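Local coordinates for protein proteolytically activated form of PPO4 Tyrosinase (PDB 4OUA) that uses a pair of copper ions to hydroxylate monophenols and oxidise the resulting o-diphenols to o-quinones, an early step of melanin formation, at residues S53-L58 with P87-V92; H81-F86 with M311-G316; F135-P140 with D213-K218. All coordinates share one frame; numbering follows the deposited sequence.

Interaction 1. Residues S53-L58 with P87-V92; sequences SGIHGL and PTWHRV. With NA (sodium ion), chain E; CU1 (copper (I) ion), chain C.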
ATOM      1  N   SER A  53       2.427  -9.321   4.052  1.00 34.60           N
ATOM      2  CA  SER A  53       3.322  -8.243   4.452  1.00 32.92           C
ATOM      3  C   SER A  53       4.766  -8.721   4.441  1.00 37.44           C
ATOM      4  O   SER A  53       5.693  -7.935   4.248  1.00 44.40           O
ATOM      5  CB  SER A  53       2.951  -7.716   5.838  1.00 29.48           C
ATOM      6  OG  SER A  53       1.656  -7.142   5.833  1.00 26.60           O
ATOM      7  N   GLY A  54       4.947 -10.020   4.653  1.00 34.86           N
ATOM      8  CA  GLY A  54       6.266 -10.620   4.663  1.00 35.09           C
ATOM      9  C   GLY A  54       6.948 -10.539   3.312  1.00 40.66           C
ATOM     10  O   GLY A  54       8.167 -10.629   3.220  1.00 45.44           O
ATOM     11  N   ILE A  55       6.159 -10.365   2.257  1.00 35.67           N
ATOM     12  CA  ILE A  55       6.709 -10.250   0.911  1.00 37.48           C
ATOM     13  C   ILE A  55       7.632  -9.042   0.791  1.00 43.55           C
ATOM     14  O   ILE A  55       8.695  -9.123   0.178  1.00 45.22           O
ATOM     15  CB  ILE A  55       5.597 -10.135  -0.146  1.00 37.37           C
ATOM     16  CG1 ILE A  55       4.723 -11.390  -0.143  1.00 33.30           C
ATOM     17  CG2 ILE A  55       6.197  -9.903  -1.525  1.00 35.35           C
ATOM     18  CD1 ILE A  55       3.546 -11.313  -1.087  1.00 27.36           C
ATOM     19  N   HIS A  56       7.217  -7.928   1.387  1.00 42.19           N
ATOM     20  CA  HIS A  56       7.968  -6.679   1.320  1.00 37.59           C
ATOM     21  C   HIS A  56       9.399  -6.849   1.828  1.00 38.20           C
ATOM     22  O   HIS A  56      10.357  -6.671   1.077  1.00 40.62           O
ATOM     23  CB  HIS A  56       7.248  -5.590   2.120  1.00 40.63           C
ATOM     24  CG  HIS A  56       7.716  -4.201   1.814  1.00 43.38           C
ATOM     25  ND1 HIS A  56       8.623  -3.529   2.605  1.00 40.31           N
ATOM     26  CD2 HIS A  56       7.394  -3.353   0.807  1.00 39.30           C
ATOM     27  CE1 HIS A  56       8.843  -2.329   2.097  1.00 38.57           C
ATOM     28  NE2 HIS A  56       8.110  -2.197   1.006  1.00 34.68           N
ATOM     29  N   GLY A  57       9.537  -7.200   3.104  1.00 40.15           N
ATOM     30  CA  GLY A  57      10.846  -7.384   3.705  1.00 40.12           C
ATOM     31  C   GLY A  57      11.017  -8.764   4.309  1.00 40.19           C
ATOM     32  O   GLY A  57      10.916  -9.772   3.610  1.00 47.03           O
ATOM     33  N   LEU A  58      11.285  -8.808   5.611  1.00 38.56           N
ATOM     34  CA  LEU A  58      11.397 -10.075   6.324  1.00 38.51           C
ATOM     35  C   LEU A  58      10.042 -10.768   6.423  1.00 40.86           C
ATOM     36  O   LEU A  58       9.004 -10.107   6.465  1.00 41.71           O
ATOM     37  CB  LEU A  58      11.978  -9.857   7.722  1.00 36.01           C
ATOM     38  CG  LEU A  58      13.460  -9.490   7.807  1.00 41.60           C
ATOM     39  CD1 LEU A  58      13.834  -9.107   9.230  1.00 44.32           C
ATOM     40  CD2 LEU A  58      14.319 -10.646   7.321  1.00 43.56           C
ATOM     41  N   PRO A  87       7.687   1.941  -8.680  1.00 37.71           N
ATOM     42  CA  PRO A  87       6.259   2.216  -8.880  1.00 40.89           C
ATOM     43  C   PRO A  87       5.457   0.988  -9.311  1.00 38.65           C
ATOM     44  O   PRO A  87       4.393   0.732  -8.748  1.00 39.06           O
ATOM     45  CB  PRO A  87       6.262   3.277  -9.987  1.00 32.35           C
ATOM     46  CG  PRO A  87       7.601   3.926  -9.882  1.00 35.22           C
ATOM     47  CD  PRO A  87       8.536   2.822  -9.499  1.00 34.33           C
ATOM     48  N   THR A  88       5.960   0.239 -10.288  1.00 40.50           N
ATOM     49  CA  THR A  88       5.209  -0.881 -10.846  1.00 35.04           C
ATOM     50  C   THR A  88       5.144  -2.075  -9.898  1.00 35.44           C
ATOM     51  O   THR A  88       4.114  -2.740  -9.810  1.00 40.36           O
ATOM     52  CB  THR A  88       5.803  -1.349 -12.191  1.00 34.82           C
ATOM     53  OG1 THR A  88       7.182  -1.694 -12.019  1.00 40.95           O
ATOM     54  CG2 THR A  88       5.686  -0.251 -13.234  1.00 38.28           C
ATOM     55  N   TRP A  89       6.238  -2.346  -9.192  1.00 35.53           N
ATOM     56  CA  TRP A  89       6.278  -3.489  -8.284  1.00 37.55           C
ATOM     57  C   TRP A  89       5.285  -3.322  -7.143  1.00 39.42           C
ATOM     58  O   TRP A  89       4.678  -4.292  -6.689  1.00 38.00           O
ATOM     59  CB  TRP A  89       7.684  -3.695  -7.717  1.00 29.88           C
ATOM     60  CG  TRP A  89       7.784  -4.902  -6.826  1.00 35.95           C
ATOM     61  CD1 TRP A  89       8.169  -6.160  -7.189  1.00 41.21           C
ATOM     62  CD2 TRP A  89       7.480  -4.964  -5.426  1.00 39.43           C
ATOM     63  NE1 TRP A  89       8.128  -7.001  -6.102  1.00 34.60           N
ATOM     64  CE2 TRP A  89       7.708  -6.291  -5.008  1.00 35.28           C
ATOM     65  CE3 TRP A  89       7.039  -4.028  -4.485  1.00 37.36           C
ATOM     66  CZ2 TRP A  89       7.512  -6.703  -3.692  1.00 36.36           C
ATOM     67  CZ3 TRP A  89       6.845  -4.440  -3.180  1.00 34.74           C
ATOM     68  CH2 TRP A  89       7.081  -5.765  -2.796  1.00 35.30           C
ATOM     69  N   HIS A  90       5.124  -2.086  -6.681  1.00 35.82           N
ATOM     70  CA  HIS A  90       4.234  -1.807  -5.562  1.00 40.84           C
ATOM     71  C   HIS A  90       2.777  -1.736  -6.012  1.00 41.68           C
ATOM     72  O   HIS A  90       1.864  -1.998  -5.226  1.00 39.31           O
ATOM     73  CB  HIS A  90       4.649  -0.511  -4.862  1.00 34.90           C
ATOM     74  CG  HIS A  90       5.911  -0.638  -4.065  1.00 34.44           C
ATOM     75  ND1 HIS A  90       7.157  -0.719  -4.648  1.00 32.34           N
ATOM     76  CD2 HIS A  90       6.116  -0.718  -2.728  1.00 32.63           C
ATOM     77  CE1 HIS A  90       8.075  -0.835  -3.706  1.00 36.90           C
ATOM     78  NE2 HIS A  90       7.471  -0.837  -2.532  1.00 35.36           N
ATOM     79  N   ARG A  91       2.564  -1.393  -7.278  1.00 36.63           N
ATOM     80  CA  ARG A  91       1.216  -1.365  -7.837  1.00 40.78           C
ATOM     81  C   ARG A  91       0.576  -2.744  -7.777  1.00 38.26           C
ATOM     82  O   ARG A  91      -0.582  -2.889  -7.381  1.00 34.82           O
ATOM     83  CB  ARG A  91       1.234  -0.861  -9.280  1.00 35.59           C
ATOM     84  CG  ARG A  91      -0.001  -1.248 -10.078  1.00 30.50           C
ATOM     85  CD  ARG A  91      -0.221  -0.314 -11.252  1.00 33.82           C
ATOM     86  NE  ARG A  91      -0.665   1.006 -10.812  1.00 37.20           N
ATOM     87  CZ  ARG A  91      -0.888   2.031 -11.627  1.00 36.01           C
ATOM     88  NH1 ARG A  91      -0.704   1.895 -12.935  1.00 36.64           N
ATOM     89  NH2 ARG A  91      -1.293   3.194 -11.136  1.00 30.25           N
ATOM     90  N   VAL A  92       1.341  -3.755  -8.171  1.00 37.91           N
ATOM     91  CA  VAL A  92       0.853  -5.125  -8.178  1.00 40.98           C
ATOM     92  C   VAL A  92       0.948  -5.732  -6.776  1.00 38.13           C
ATOM     93  O   VAL A  92       0.311  -6.744  -6.481  1.00 36.90           O
ATOM     94  CB  VAL A  92       1.635  -5.989  -9.192  1.00 35.38           C
ATOM     95  CG1 VAL A  92       3.112  -6.019  -8.834  1.00 41.20           C
ATOM     96  CG2 VAL A  92       1.060  -7.395  -9.260  1.00 38.84           C
TER
HETATM   97 NA    NA E 403       9.894 -11.574   2.635  1.00 41.51          NA
HETATM   98 CU   CU1 C 401       8.440  -1.105  -0.708  1.00 44.28          CU
HETATM   99  O   HOH W   1       8.511   0.729   0.861  0.90 42.65           O
HETATM  100  O   HOH W   2       8.469 -12.996   1.366  1.00 38.62           O
HETATM  101  O   HOH W   3      11.200 -11.896   0.916  1.00 39.52           O
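His56 and His90 meet across one copper ion of the dinuclear, type 3 copper site of tyrosinase. His56 NE2 and His90 NE2 lie 3.8 Å apart, and each binds the copper at 2.1 Å. The rings meet rim to rim, with planes at 71° and centroids 5.8 Å apart, so neither covers the other and the metal, rather than stacking, joins them. His81 is the third protein ligand. Different first torsions aim the two rings: His56 has CG anti to the backbone N (chi1 -164°), whereas His90 has it anti to the carbonyl carbon (chi1 -72°). Rotation is held from behind, since Ala269 O is hydrogen-bonded to His56 ND1 and Phe86 O to His90 ND1. Beside the metal, Trp89 supplies the apolar part. Its indole meets Ile55 and His56 at a slant, Trp89 CZ2 standing 4.1 Å from Ile55 CG2, while CE3 lies above the centre of the His90 ring; NE1 is hydrogen-bonded to Glu326 O. The same turn that presents His56 also wraps a sodium ion with its carbonyls, Pro59 helping to complete the site. The ion is 2.0 Å from Gly54 O and 2.3 Å from Gly57 O.

Interaction 2. Residues H81-F86 with M311-G316; sequences HSQVLF and MGFAPG. With CU1 (copper (I) ion), chain C.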
ATOM      1  N   HIS A  81      13.342  -1.028  -4.305  1.00 46.99           N
ATOM      2  CA  HIS A  81      13.567   0.326  -3.821  1.00 46.13           C
ATOM      3  C   HIS A  81      14.840   0.907  -4.422  1.00 46.72           C
ATOM      4  O   HIS A  81      15.815   0.188  -4.638  1.00 56.44           O
ATOM      5  CB  HIS A  81      13.638   0.337  -2.290  1.00 43.39           C
ATOM      6  CG  HIS A  81      12.474  -0.336  -1.628  1.00 40.90           C
ATOM      7  ND1 HIS A  81      12.572  -1.571  -1.027  1.00 42.24           N
ATOM      8  CD2 HIS A  81      11.184   0.051  -1.484  1.00 39.65           C
ATOM      9  CE1 HIS A  81      11.395  -1.916  -0.537  1.00 49.32           C
ATOM     10  NE2 HIS A  81      10.534  -0.948  -0.801  1.00 43.79           N
ATOM     11  N   SER A  82      14.818   2.208  -4.699  1.00 39.28           N
ATOM     12  CA  SER A  82      15.956   2.899  -5.297  1.00 41.61           C
ATOM     13  C   SER A  82      16.212   2.438  -6.730  1.00 39.24           C
ATOM     14  O   SER A  82      17.315   2.591  -7.254  1.00 36.62           O
ATOM     15  CB  SER A  82      17.212   2.694  -4.449  1.00 38.08           C
ATOM     16  OG  SER A  82      16.985   3.079  -3.106  1.00 41.70           O
ATOM     17  N   GLN A  83      15.186   1.875  -7.361  1.00 34.83           N
ATOM     18  CA  GLN A  83      15.310   1.380  -8.727  1.00 42.15           C
ATOM     19  C   GLN A  83      14.077   1.719  -9.563  1.00 48.39           C
ATOM     20  O   GLN A  83      13.034   2.095  -9.026  1.00 48.71           O
ATOM     21  CB  GLN A  83      15.547  -0.130  -8.725  1.00 35.58           C
ATOM     22  CG  GLN A  83      14.678  -0.885  -7.740  1.00 46.08           C
ATOM     23  CD  GLN A  83      14.537  -2.348  -8.099  1.00 49.39           C
ATOM     24  OE1 GLN A  83      14.252  -2.688  -9.245  1.00 40.21           O
ATOM     25  NE2 GLN A  83      14.738  -3.223  -7.120  1.00 52.83           N
ATOM     26  N   VAL A  84      14.205   1.573 -10.879  1.00 41.99           N
ATOM     27  CA  VAL A  84      13.162   1.986 -11.815  1.00 46.06           C
ATOM     28  C   VAL A  84      11.848   1.226 -11.651  1.00 40.14           C
ATOM     29  O   VAL A  84      10.807   1.671 -12.131  1.00 37.30           O
ATOM     30  CB  VAL A  84      13.633   1.821 -13.275  1.00 43.65           C
ATOM     31  CG1 VAL A  84      14.699   2.850 -13.611  1.00 46.32           C
ATOM     32  CG2 VAL A  84      14.147   0.409 -13.512  1.00 36.14           C
ATOM     33  N   LEU A  85      11.894   0.085 -10.971  1.00 44.53           N
ATOM     34  CA  LEU A  85      10.720  -0.776 -10.857  1.00 42.14           C
ATOM     35  C   LEU A  85       9.869  -0.470  -9.629  1.00 37.04           C
ATOM     36  O   LEU A  85       8.859  -1.132  -9.399  1.00 36.72           O
ATOM     37  CB  LEU A  85      11.140  -2.246 -10.826  1.00 35.52           C
ATOM     38  CG  LEU A  85      11.769  -2.797 -12.107  1.00 35.99           C
ATOM     39  CD1 LEU A  85      11.973  -4.294 -11.990  1.00 30.31           C
ATOM     40  CD2 LEU A  85      10.905  -2.455 -13.313  1.00 39.19           C
ATOM     41  N   PHE A  86      10.276   0.527  -8.849  1.00 42.28           N
ATOM     42  CA  PHE A  86       9.593   0.847  -7.596  1.00 41.09           C
ATOM     43  C   PHE A  86       8.087   1.041  -7.769  1.00 39.00           C
ATOM     44  O   PHE A  86       7.296   0.389  -7.088  1.00 44.32           O
ATOM     45  CB  PHE A  86      10.197   2.099  -6.955  1.00 36.22           C
ATOM     46  CG  PHE A  86       9.409   2.614  -5.783  1.00 34.18           C
ATOM     47  CD1 PHE A  86       9.524   2.016  -4.539  1.00 35.16           C
ATOM     48  CD2 PHE A  86       8.547   3.688  -5.928  1.00 33.58           C
ATOM     49  CE1 PHE A  86       8.795   2.482  -3.459  1.00 29.68           C
ATOM     50  CE2 PHE A  86       7.817   4.158  -4.851  1.00 32.46           C
ATOM     51  CZ  PHE A  86       7.941   3.553  -3.615  1.00 31.56           C
ATOM     52  N   MET A 311      14.955  -9.858  -3.586  1.00 42.29           N
ATOM     53  CA  MET A 311      14.915 -11.294  -3.847  1.00 47.83           C
ATOM     54  C   MET A 311      14.547 -11.587  -5.306  1.00 52.09           C
ATOM     55  O   MET A 311      14.611 -12.729  -5.755  1.00 49.30           O
ATOM     56  CB  MET A 311      13.937 -11.981  -2.881  1.00 43.39           C
ATOM     57  CG  MET A 311      13.739 -13.491  -3.091  1.00 37.92           C
ATOM     58  SD  MET A 311      12.590 -14.263  -1.923  1.00 57.28           S
ATOM     59  CE  MET A 311      13.655 -14.511  -0.488  1.00 47.49           C
ATOM     60  N   GLY A 312      14.168 -10.552  -6.049  1.00 44.29           N
ATOM     61  CA  GLY A 312      13.880 -10.717  -7.460  1.00 43.14           C
ATOM     62  C   GLY A 312      15.121 -10.465  -8.294  1.00 50.68           C
ATOM     63  O   GLY A 312      15.373 -11.161  -9.279  1.00 46.97           O
ATOM     64  N   PHE A 313      15.903  -9.468  -7.893  1.00 47.36           N
ATOM     65  CA  PHE A 313      17.093  -9.083  -8.642  1.00 45.59           C
ATOM     66  C   PHE A 313      18.295  -8.854  -7.734  1.00 48.86           C
ATOM     67  O   PHE A 313      18.212  -8.112  -6.756  1.00 46.51           O
ATOM     68  CB  PHE A 313      16.826  -7.817  -9.457  1.00 40.55           C
ATOM     69  CG  PHE A 313      15.525  -7.834 -10.200  1.00 41.79           C
ATOM     70  CD1 PHE A 313      15.394  -8.554 -11.377  1.00 43.90           C
ATOM     71  CD2 PHE A 313      14.434  -7.125  -9.728  1.00 40.69           C
ATOM     72  CE1 PHE A 313      14.196  -8.570 -12.066  1.00 37.86           C
ATOM     73  CE2 PHE A 313      13.236  -7.134 -10.411  1.00 38.82           C
ATOM     74  CZ  PHE A 313      13.116  -7.859 -11.583  1.00 40.68           C
ATOM     75  N   ALA A 314      19.413  -9.491  -8.067  1.00 51.77           N
ATOM     76  CA  ALA A 314      20.660  -9.268  -7.349  1.00 45.98           C
ATOM     77  C   ALA A 314      21.253  -7.920  -7.747  1.00 53.41           C
ATOM     78  O   ALA A 314      20.970  -7.412  -8.832  1.00 55.83           O
ATOM     79  CB  ALA A 314      21.644 -10.389  -7.627  1.00 50.08           C
ATOM     80  N   PRO A 315      22.081  -7.339  -6.867  1.00 50.89           N
ATOM     81  CA  PRO A 315      22.671  -6.017  -7.107  1.00 52.34           C
ATOM     82  C   PRO A 315      23.541  -5.987  -8.362  1.00 51.28           C
ATOM     83  O   PRO A 315      24.488  -6.762  -8.474  1.00 54.55           O
ATOM     84  CB  PRO A 315      23.512  -5.773  -5.849  1.00 52.25           C
ATOM     85  CG  PRO A 315      23.792  -7.135  -5.310  1.00 49.23           C
ATOM     86  CD  PRO A 315      22.570  -7.943  -5.617  1.00 48.61           C
ATOM     87  N   GLY A 316      23.209  -5.099  -9.295  1.00 46.62           N
ATOM     88  CA  GLY A 316      23.960  -4.973 -10.530  1.00 42.74           C
ATOM     89  C   GLY A 316      23.185  -5.453 -11.741  1.00 45.04           C
ATOM     90  O   GLY A 316      23.558  -5.172 -12.880  1.00 47.28           O
TER
HETATM   91 CU   CU1 C 401       8.440  -1.105  -0.708  1.00 44.28          CU
HETATM   92  O   HOH W   1       8.511   0.729   0.861  0.90 42.65           O
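Ser82 OG is gripped by both His235 NE2 and Glu308 OE2, while its near neighbour Leu85 carries the apolar contact with Phe313 of the 311-316 loop. Within 81-86 a type I beta turn is closed by the bond from Phe86 N to Gln83 O (3.2 Å), and the side chain of Leu85 leaves this turn toward the other loop. Leu85 CG stands anti to the carbonyl carbon (chi1 -66°), which sends Leu85 CD1 to the ring, 3.5 Å from Phe313 CE2 and 3.8 Å from Phe313 CZ. The two side chains cross at about a right angle, and CD1 comes in obliquely. Gln83 adds a looser touch with its amide, Gln83 OE1 being 4.5 Å from Phe313 CD2. Only these three side chains meet between the two segments, burying 94 Å² in all; Leu319 of strand 318-319 packs against each of them. Ahead of the turn, His81 points the other way, with His81 NE2 bound to copper at 2.1 Å and CE1 joined covalently to Cys79 SG. This Cys-His thioether beside a type 3 copper ion is a feature that fungal tyrosinases share with plant catechol oxidases and molluscan haemocyanins.

Interaction 3. Residues F135-P140 with D213-K218; sequences FALVPP and DSTREK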
ATOM      1  N   PHE A 135      -3.146  15.889   1.034  1.00 38.92           N
ATOM      2  CA  PHE A 135      -4.256  16.803   1.283  1.00 36.68           C
ATOM      3  C   PHE A 135      -4.711  16.749   2.736  1.00 34.80           C
ATOM      4  O   PHE A 135      -5.163  17.750   3.292  1.00 36.06           O
ATOM      5  CB  PHE A 135      -5.430  16.489   0.353  1.00 33.47           C
ATOM      6  CG  PHE A 135      -6.627  17.365   0.577  1.00 33.87           C
ATOM      7  CD1 PHE A 135      -6.730  18.592  -0.054  1.00 37.53           C
ATOM      8  CD2 PHE A 135      -7.646  16.964   1.424  1.00 32.68           C
ATOM      9  CE1 PHE A 135      -7.830  19.404   0.154  1.00 41.22           C
ATOM     10  CE2 PHE A 135      -8.747  17.771   1.636  1.00 38.48           C
ATOM     11  CZ  PHE A 135      -8.839  18.992   1.001  1.00 40.78           C
ATOM     12  N   ALA A 136      -4.600  15.574   3.345  1.00 30.50           N
ATOM     13  CA  ALA A 136      -4.983  15.397   4.742  1.00 33.01           C
ATOM     14  C   ALA A 136      -4.023  14.443   5.442  1.00 32.36           C
ATOM     15  O   ALA A 136      -4.311  13.256   5.587  1.00 32.95           O
ATOM     16  CB  ALA A 136      -6.411  14.891   4.844  1.00 23.62           C
ATOM     17  N   LEU A 137      -2.882  14.973   5.871  1.00 32.62           N
ATOM     18  CA  LEU A 137      -1.838  14.162   6.482  1.00 28.80           C
ATOM     19  C   LEU A 137      -2.332  13.489   7.758  1.00 33.01           C
ATOM     20  O   LEU A 137      -2.064  12.313   7.990  1.00 32.93           O
ATOM     21  CB  LEU A 137      -0.601  15.014   6.773  1.00 26.75           C
ATOM     22  CG  LEU A 137       0.642  14.269   7.261  1.00 33.71           C
ATOM     23  CD1 LEU A 137       0.979  13.108   6.337  1.00 32.46           C
ATOM     24  CD2 LEU A 137       1.819  15.224   7.366  1.00 38.20           C
ATOM     25  N   VAL A 138      -3.060  14.235   8.582  1.00 34.45           N
ATOM     26  CA  VAL A 138      -3.639  13.666   9.791  1.00 33.72           C
ATOM     27  C   VAL A 138      -4.861  12.828   9.430  1.00 36.42           C
ATOM     28  O   VAL A 138      -5.905  13.369   9.069  1.00 35.59           O
ATOM     29  CB  VAL A 138      -4.041  14.756  10.803  1.00 30.52           C
ATOM     30  CG1 VAL A 138      -4.578  14.123  12.072  1.00 28.46           C
ATOM     31  CG2 VAL A 138      -2.854  15.651  11.115  1.00 42.39           C
ATOM     32  N   PRO A 139      -4.732  11.497   9.529  1.00 38.46           N
ATOM     33  CA  PRO A 139      -5.802  10.579   9.132  1.00 29.76           C
ATOM     34  C   PRO A 139      -6.961  10.586  10.121  1.00 30.34           C
ATOM     35  O   PRO A 139      -6.851  11.204  11.180  1.00 37.73           O
ATOM     36  CB  PRO A 139      -5.105   9.221   9.122  1.00 31.67           C
ATOM     37  CG  PRO A 139      -4.052   9.356  10.176  1.00 35.57           C
ATOM     38  CD  PRO A 139      -3.575  10.784  10.100  1.00 31.71           C
ATOM     39  N   PRO A 140      -8.066   9.910   9.773  1.00 28.42           N
ATOM     40  CA  PRO A 140      -9.231   9.776  10.654  1.00 29.85           C
ATOM     41  C   PRO A 140      -8.893   9.020  11.936  1.00 32.72           C
ATOM     42  O   PRO A 140      -7.904   8.289  11.977  1.00 33.81           O
ATOM     43  CB  PRO A 140     -10.229   8.987   9.799  1.00 32.37           C
ATOM     44  CG  PRO A 140      -9.789   9.213   8.388  1.00 27.89           C
ATOM     45  CD  PRO A 140      -8.297   9.293   8.458  1.00 27.84           C
ATOM     46  N   ASP A 213       1.782  20.913   5.935  1.00 43.21           N
ATOM     47  CA  ASP A 213       2.018  21.930   4.913  1.00 39.96           C
ATOM     48  C   ASP A 213       3.138  21.544   3.951  1.00 39.55           C
ATOM     49  O   ASP A 213       2.980  21.641   2.735  1.00 42.46           O
ATOM     50  CB  ASP A 213       2.342  23.276   5.564  1.00 48.00           C
ATOM     51  CG  ASP A 213       1.158  23.871   6.302  1.00 60.63           C
ATOM     52  OD1 ASP A 213       0.984  23.564   7.500  1.00 59.16           O
ATOM     53  OD2 ASP A 213       0.403  24.648   5.681  1.00 70.66           O
ATOM     54  N   SER A 214       4.267  21.106   4.495  1.00 43.90           N
ATOM     55  CA  SER A 214       5.415  20.743   3.672  1.00 39.72           C
ATOM     56  C   SER A 214       5.125  19.509   2.822  1.00 41.75           C
ATOM     57  O   SER A 214       5.627  19.380   1.706  1.00 39.46           O
ATOM     58  CB  SER A 214       6.646  20.498   4.547  1.00 38.82           C
ATOM     59  OG  SER A 214       6.478  19.346   5.352  1.00 50.55           O
ATOM     60  N   THR A 215       4.310  18.604   3.355  1.00 36.71           N
ATOM     61  CA  THR A 215       3.969  17.374   2.649  1.00 34.68           C
ATOM     62  C   THR A 215       3.140  17.656   1.398  1.00 33.01           C
ATOM     63  O   THR A 215       3.329  17.015   0.365  1.00 32.38           O
ATOM     64  CB  THR A 215       3.200  16.398   3.559  1.00 37.74           C
ATOM     65  OG1 THR A 215       4.065  15.935   4.603  1.00 47.14           O
ATOM     66  CG2 THR A 215       2.707  15.203   2.761  1.00 28.59           C
ATOM     67  N   ARG A 216       2.221  18.612   1.496  1.00 32.77           N
ATOM     68  CA  ARG A 216       1.396  18.989   0.355  1.00 32.71           C
ATOM     69  C   ARG A 216       2.250  19.588  -0.760  1.00 37.18           C
ATOM     70  O   ARG A 216       2.031  19.312  -1.939  1.00 37.13           O
ATOM     71  CB  ARG A 216       0.309  19.985   0.770  1.00 31.74           C
ATOM     72  CG  ARG A 216      -0.431  20.594  -0.411  1.00 39.46           C
ATOM     73  CD  ARG A 216      -1.484  21.601   0.023  1.00 42.94           C
ATOM     74  NE  ARG A 216      -2.597  20.968   0.724  1.00 45.97           N
ATOM     75  CZ  ARG A 216      -3.751  21.572   0.990  1.00 49.28           C
ATOM     76  NH1 ARG A 216      -3.946  22.826   0.607  1.00 51.38           N
ATOM     77  NH2 ARG A 216      -4.710  20.922   1.634  1.00 51.76           N
ATOM     78  N   GLU A 217       3.223  20.407  -0.376  1.00 36.09           N
ATOM     79  CA  GLU A 217       4.115  21.039  -1.338  1.00 36.67           C
ATOM     80  C   GLU A 217       5.026  20.016  -2.010  1.00 32.98           C
ATOM     81  O   GLU A 217       5.268  20.090  -3.214  1.00 33.24           O
ATOM     82  CB  GLU A 217       4.950  22.124  -0.657  1.00 43.25           C
ATOM     83  CG  GLU A 217       4.134  23.304  -0.155  1.00 43.19           C
ATOM     84  CD  GLU A 217       4.995  24.377   0.483  1.00 57.99           C
ATOM     85  OE1 GLU A 217       6.000  24.025   1.137  1.00 52.73           O
ATOM     86  OE2 GLU A 217       4.668  25.573   0.324  1.00 61.45           O
ATOM     87  N   LYS A 218       5.531  19.066  -1.229  1.00 32.68           N
ATOM     88  CA  LYS A 218       6.360  18.000  -1.776  1.00 33.08           C
ATOM     89  C   LYS A 218       5.576  17.165  -2.784  1.00 36.32           C
ATOM     90  O   LYS A 218       6.091  16.812  -3.846  1.00 33.53           O
ATOM     91  CB  LYS A 218       6.896  17.095  -0.665  1.00 31.59           C
ATOM     92  CG  LYS A 218       8.013  17.694   0.171  1.00 33.33           C
ATOM     93  CD  LYS A 218       8.790  16.592   0.879  1.00 48.95           C
ATOM     94  CE  LYS A 218       9.803  17.149   1.866  1.00 52.19           C
ATOM     95  NZ  LYS A 218       9.150  17.696   3.086  1.00 59.23           N
TER
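Phe135 and Leu137 make a two-point, side-chain contact between the loop preceding helix 141-144 and the middle of helix 201-224, meeting Arg216 and Thr215 respectively. The backbones run closest at the first point, where Phe135 CA and Arg216 CA are 6.1 Å apart; at the second, Leu137 CA and Thr215 CA stand 7.7 Å apart. Arg216 lies alongside Phe135, both side chains pointing the same way, with ring and guanidinium planes only 10° apart. The groups are nevertheless offset: Arg216 NH2 approaches the ring obliquely, 3.5 Å from Phe135 CD1 and 3.8 Å from Phe135 CE1. A bend at chi3 (-68°) in an otherwise extended arginine chain turns the guanidinium into this near-parallel pose. Phe135 O sits in the guanidinium plane at its edge, 3.6 Å from Arg216 NH2, a polar approach rather than a bond. The firm anchor of the group is on its other terminal nitrogen, as Arg216 NH1 is hydrogen-bonded to Ile379 O, while Arg376 makes a cation-pi contact with Phe135.

At the second point the side chains cross at about a right angle. Leu137 CD2 touches Thr215 OG1 at 3.6 Å, so a methyl group meets a hydroxyl that is already hydrogen-bonded to Glu211 O, one turn back in its own helix. Leu137 also touches Ile253 of helix 246-258, so the loop packs against two helices, while Thr215 touches Phe256 of that same helix; Ser382 of the C-terminal tail touches both Phe135 and Arg216, and Pro140 packs on helix 18-21.

Interactions 1 and 2 form one neighbourhood: their centres are 12 Å apart, and they share a copper ion and its bound water, because 53-58, 81-86 and 87-92 together supply its three histidines. Along the chain their segments alternate, the loop at 81-86 running straight into helix 86-109, while 311-316 returns from far downstream to cover that loop. Interaction 3 stands apart, centred 24 Å from interaction 1 and 29 Å from interaction 2, with nearest atoms about 14 and 13 Å away. It opens after interaction 1 closes and is nested inside interaction 2. The first two thus build and flank the metal site, whereas the third joins a loop to helix 201-224 elsewhere in the domain.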